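Local coordinates for protein D-isomer specific 2-hydroxyacid dehydrogenase NAD-binding (Xanthobacter autotrophicus, PDB 4XA8) that binds NADPH and probably acts as an NAD(P)-dependent oxidoreductase of the D-isomer specific 2-hydroxyacid dehydrogenase family, at residues P49-R53 and R67-L71; V115-D121 and A228-N232. One frame throughout, in Å; residues are numbered along the deposited sequence.

Contact 1. Residues P49-R53 and R67-L71; sequences PEEVR and RFPNL
Residues 49-53 make a 3-10 turn (Pro49-Glu51, Val52 N to Pro49 O 3.2 Å) running into strand 52-57; residues 67-71 pass beside it, CA atoms 5.5 Å apart at Pro49-Phe68 and 4.0 Å at Arg53-Leu71. Arg67 brings its O to 3.3 Å from Pro49 CB. Phe68, chi1 m, brings CD1 to 3.6 Å from Val52 CB and to 3.9 Å from Pro49 O, which lies at the ring edge. Phe68-Leu71 form a type I beta turn, with Pro69 and Asn70 at its corners. Asn70, chi1 m, gives an almost straight hydrogen bond from ND2 to Glu50 O (2.8 Å), while its N donates to a water (3.0 Å) that donates to Pro49 O (2.5 Å) and Val52 O (2.7 Å). Leu71 CD1 reaches Val52 CG1 at 4.4 Å. The contact joins the start of strand 52-57 to the loop leading into adjacent strand 73-76 of the five-stranded parallel sheet; Val52 and Phe68 touch Val11 of strand 9-13, and Arg53 hydrogen-bonds Ser7 O and salt-bridges Glu305 of helix 290-306.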
# COMPACT_ATOMS: atom_id res chain seq x y z
N PRO A 49 14.57 -39.58 -18.32
CA PRO A 49 13.43 -39.35 -17.40
C PRO A 49 13.24 -40.44 -16.33
O PRO A 49 12.60 -40.21 -15.31
CB PRO A 49 12.21 -39.28 -18.34
CG PRO A 49 12.66 -39.86 -19.63
CD PRO A 49 14.15 -39.67 -19.73
N GLU A 50 13.80 -41.62 -16.55
CA GLU A 50 13.81 -42.66 -15.52
C GLU A 50 14.58 -42.25 -14.27
O GLU A 50 14.33 -42.79 -13.19
CB GLU A 50 14.35 -43.98 -16.10
CG GLU A 50 13.42 -44.57 -17.14
CD GLU A 50 13.74 -46.00 -17.48
OE1 GLU A 50 14.54 -46.21 -18.41
OE2 GLU A 50 13.17 -46.91 -16.82
N GLU A 51 15.48 -41.27 -14.39
CA GLU A 51 16.29 -40.83 -13.24
C GLU A 51 15.58 -39.81 -12.39
O GLU A 51 16.07 -39.46 -11.31
CB GLU A 51 17.66 -40.30 -13.71
CG GLU A 51 18.56 -41.38 -14.27
CD GLU A 51 19.89 -40.87 -14.82
OE1 GLU A 51 20.82 -41.67 -15.01
OE2 GLU A 51 20.01 -39.66 -15.07
N VAL A 52 14.43 -39.32 -12.85
CA VAL A 52 13.67 -38.27 -12.17
C VAL A 52 12.79 -38.89 -11.10
O VAL A 52 11.95 -39.74 -11.37
CB VAL A 52 12.76 -37.51 -13.15
CG1 VAL A 52 11.85 -36.56 -12.41
CG2 VAL A 52 13.61 -36.75 -14.15
N ARG A 53 12.99 -38.45 -9.87
CA ARG A 53 12.28 -39.05 -8.75
C ARG A 53 11.45 -38.06 -7.93
O ARG A 53 10.60 -38.45 -7.14
CB ARG A 53 13.28 -39.79 -7.87
CG ARG A 53 13.91 -40.97 -8.60
CD ARG A 53 15.06 -41.53 -7.81
NE ARG A 53 14.62 -42.44 -6.76
CZ ARG A 53 15.43 -43.08 -5.92
NH1 ARG A 53 16.75 -42.91 -5.98
NH2 ARG A 53 14.92 -43.88 -4.99
N ARG A 67 5.59 -38.81 -17.85
CA ARG A 67 6.97 -38.84 -18.34
C ARG A 67 7.93 -39.54 -17.37
O ARG A 67 9.05 -39.86 -17.76
CB ARG A 67 7.51 -37.42 -18.52
CG ARG A 67 6.93 -36.58 -19.66
CD ARG A 67 7.42 -35.15 -19.40
NE ARG A 67 7.07 -34.17 -20.42
CZ ARG A 67 7.78 -33.93 -21.52
NH1 ARG A 67 8.88 -34.62 -21.79
NH2 ARG A 67 7.37 -33.00 -22.38
N PHE A 68 7.54 -39.69 -16.10
CA PHE A 68 8.50 -39.99 -15.02
C PHE A 68 8.01 -41.20 -14.26
O PHE A 68 7.37 -41.05 -13.22
CB PHE A 68 8.61 -38.75 -14.09
CG PHE A 68 8.85 -37.46 -14.84
CD1 PHE A 68 10.03 -37.28 -15.55
CD2 PHE A 68 7.90 -36.44 -14.85
CE1 PHE A 68 10.26 -36.11 -16.25
CE2 PHE A 68 8.12 -35.28 -15.56
CZ PHE A 68 9.30 -35.11 -16.26
N PRO A 69 8.26 -42.42 -14.80
CA PRO A 69 7.71 -43.62 -14.16
C PRO A 69 8.20 -43.87 -12.71
O PRO A 69 7.44 -44.41 -11.92
CB PRO A 69 8.10 -44.76 -15.12
CG PRO A 69 9.25 -44.27 -15.91
CD PRO A 69 9.19 -42.74 -15.89
N ASN A 70 9.40 -43.41 -12.36
CA ASN A 70 10.02 -43.65 -11.04
C ASN A 70 9.84 -42.49 -10.03
O ASN A 70 10.51 -42.45 -8.98
CB ASN A 70 11.51 -43.93 -11.24
CG ASN A 70 11.75 -45.12 -12.13
OD1 ASN A 70 11.03 -46.11 -12.04
ND2 ASN A 70 12.76 -45.04 -12.99
N LEU A 71 8.95 -41.56 -10.35
CA LEU A 71 8.55 -40.48 -9.41
C LEU A 71 8.13 -41.04 -8.04
O LEU A 71 7.31 -42.00 -7.94
CB LEU A 71 7.39 -39.71 -10.02
CG LEU A 71 7.10 -38.27 -9.69
CD1 LEU A 71 8.35 -37.43 -9.93
CD2 LEU A 71 5.94 -37.86 -10.59
O HOH W 1 11.17 -41.25 -13.51

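Contact 2. Residues V115-D121 and A228-N232; sequences VLRHARD and AKFIN
Lys229 NZ donates to His118 O (2.9 Å) and to Asp121 OD1 (2.8 Å), the latter bond being part of a salt bridge; Glu255 of strand 253-258 is a second acidic partner of the amine. The acceptors lie at the C-terminus of helix 103-119, which ends in a Schellman motif: Ile122 N bonds Arg117 O and, inside it, N of the C-prime residue Asp121 (phi/psi 62/34) bonds His118 O (3.1 Å), so that carbonyl takes two hydrogens. Lys229 has chi1 m, chi2 and chi3 t, and chi4 near -125°, which brings NZ to His118 O and Asp121. Helix 115-119 and strand 228-232 run nearly antiparallel, at 163° with axes 9.6 Å apart, the helix lying on one face of the parallel Rossmann-type sheet of the nucleotide-binding domain. Register pairs His118 with Lys229 (CA-CA 6.9 Å) and Val115 with Ile231 (7.8 Å). Lys229 and Ile231 point toward the helix, Phe230 away. His118, chi1 m, sets CD2 3.8 Å from Ile231 CG1, its ring nitrogens bonding Glu255 and Thr257. One turn back, Val115 CG2 meets Ile231 CD1 at 3.9 Å, and Val115 also touches Val203 of strand 201-204.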
# COMPACT_ATOMS: atom_id res chain seq x y z
N VAL A 115 -5.84 -2.65 -0.18
CA VAL A 115 -6.94 -1.94 0.48
C VAL A 115 -6.58 -0.46 0.60
O VAL A 115 -7.43 0.40 0.26
CB VAL A 115 -7.28 -2.52 1.83
CG1 VAL A 115 -8.27 -1.63 2.60
CG2 VAL A 115 -7.85 -3.90 1.62
N LEU A 116 -5.34 -0.14 1.02
CA LEU A 116 -4.97 1.29 1.20
C LEU A 116 -4.91 2.04 -0.15
O LEU A 116 -5.32 3.22 -0.27
CB LEU A 116 -3.61 1.44 1.92
CG LEU A 116 -3.55 1.02 3.39
CD1 LEU A 116 -2.12 0.92 3.92
CD2 LEU A 116 -4.35 2.04 4.14
N ARG A 117 -4.47 1.33 -1.16
CA ARG A 117 -4.35 1.90 -2.48
C ARG A 117 -5.78 2.34 -2.95
O ARG A 117 -5.96 3.44 -3.46
CB ARG A 117 -3.68 0.91 -3.41
CG ARG A 117 -3.66 1.21 -4.89
CD ARG A 117 -2.88 0.18 -5.75
NE ARG A 117 -2.89 0.73 -7.10
CZ ARG A 117 -3.87 0.58 -7.97
NH1 ARG A 117 -4.92 -0.16 -7.67
NH2 ARG A 117 -3.83 1.22 -9.14
N HIS A 118 -6.79 1.51 -2.76
CA HIS A 118 -8.17 1.89 -3.11
C HIS A 118 -8.82 2.90 -2.16
O HIS A 118 -9.51 3.81 -2.61
CB HIS A 118 -9.05 0.63 -3.23
CG HIS A 118 -8.72 -0.19 -4.44
ND1 HIS A 118 -8.91 0.28 -5.72
CD2 HIS A 118 -8.16 -1.41 -4.56
CE1 HIS A 118 -8.50 -0.64 -6.58
NE2 HIS A 118 -8.06 -1.67 -5.90
N ALA A 119 -8.61 2.73 -0.87
CA ALA A 119 -9.20 3.60 0.12
C ALA A 119 -8.67 5.03 -0.03
O ALA A 119 -9.39 5.94 0.23
CB ALA A 119 -8.90 3.09 1.53
N ARG A 120 -7.39 5.21 -0.41
CA ARG A 120 -6.86 6.57 -0.61
C ARG A 120 -7.04 7.08 -2.04
O ARG A 120 -6.58 8.16 -2.35
CB ARG A 120 -5.41 6.65 -0.17
CG ARG A 120 -5.17 6.24 1.29
CD ARG A 120 -6.05 6.97 2.28
NE ARG A 120 -6.02 8.40 2.04
CZ ARG A 120 -5.14 9.27 2.56
NH1 ARG A 120 -4.17 8.88 3.42
NH2 ARG A 120 -5.26 10.56 2.23
N ASP A 121 -7.73 6.31 -2.89
CA ASP A 121 -8.02 6.68 -4.27
C ASP A 121 -6.76 6.85 -5.09
O ASP A 121 -6.71 7.68 -6.04
CB ASP A 121 -8.88 7.96 -4.32
CG ASP A 121 -10.35 7.69 -3.97
OD1 ASP A 121 -10.99 6.80 -4.55
OD2 ASP A 121 -10.87 8.35 -3.08
N ALA A 228 -18.23 -0.04 -6.12
CA ALA A 228 -17.41 -0.82 -5.25
C ALA A 228 -16.03 -1.01 -5.84
O ALA A 228 -15.83 -0.93 -7.05
CB ALA A 228 -18.05 -2.18 -4.95
N LYS A 229 -15.08 -1.25 -4.95
CA LYS A 229 -13.69 -1.55 -5.31
C LYS A 229 -13.36 -3.02 -4.95
O LYS A 229 -13.65 -3.47 -3.86
CB LYS A 229 -12.77 -0.57 -4.62
CG LYS A 229 -13.19 0.87 -5.02
CD LYS A 229 -12.83 1.93 -4.04
CE LYS A 229 -13.00 3.34 -4.63
NZ LYS A 229 -11.68 4.09 -4.48
N PHE A 230 -12.80 -3.76 -5.92
CA PHE A 230 -12.71 -5.23 -5.86
C PHE A 230 -11.24 -5.68 -5.91
O PHE A 230 -10.49 -5.30 -6.81
CB PHE A 230 -13.48 -5.75 -7.06
CG PHE A 230 -13.69 -7.23 -7.08
CD1 PHE A 230 -12.76 -8.06 -7.69
CD2 PHE A 230 -14.83 -7.81 -6.52
CE1 PHE A 230 -12.93 -9.42 -7.74
CE2 PHE A 230 -15.02 -9.19 -6.59
CZ PHE A 230 -14.07 -9.98 -7.19
N ILE A 231 -10.83 -6.50 -4.94
CA ILE A 231 -9.48 -7.01 -4.83
C ILE A 231 -9.57 -8.56 -4.81
O ILE A 231 -10.31 -9.11 -3.99
CB ILE A 231 -8.84 -6.56 -3.53
CG1 ILE A 231 -8.68 -5.05 -3.53
CG2 ILE A 231 -7.47 -7.23 -3.31
CD1 ILE A 231 -8.49 -4.49 -2.16
N ASN A 232 -8.83 -9.22 -5.70
CA ASN A 232 -8.81 -10.73 -5.73
C ASN A 232 -7.42 -11.26 -5.52
O ASN A 232 -6.54 -11.00 -6.34
CB ASN A 232 -9.32 -11.28 -7.03
CG ASN A 232 -9.61 -12.77 -6.94
OD1 ASN A 232 -9.58 -13.35 -5.86
ND2 ASN A 232 -9.86 -13.38 -8.08

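In the fold
Contacts 1 and 2 belong to two different parallel sheets. Contact 1 sits at the start of strand 52-57 in the five-stranded sheet, its centre about 30 Å from that of the chain, whereas contact 2 joins helix 103-119 to strand 228-232 of the seven-stranded one. Their centres are about 46 Å apart, on opposite sides of the chain's centre, and their nearest atoms about 29 Å, so neither touches the other. Contact 2 is the one beside the cofactor site: the side chain of Ile231 is about 4 Å from that of Val233 and about 7 Å from that of Asp259, both NADPH-binding, although no NADPH is bound to this chain here. Contact 1 lies away from those residues.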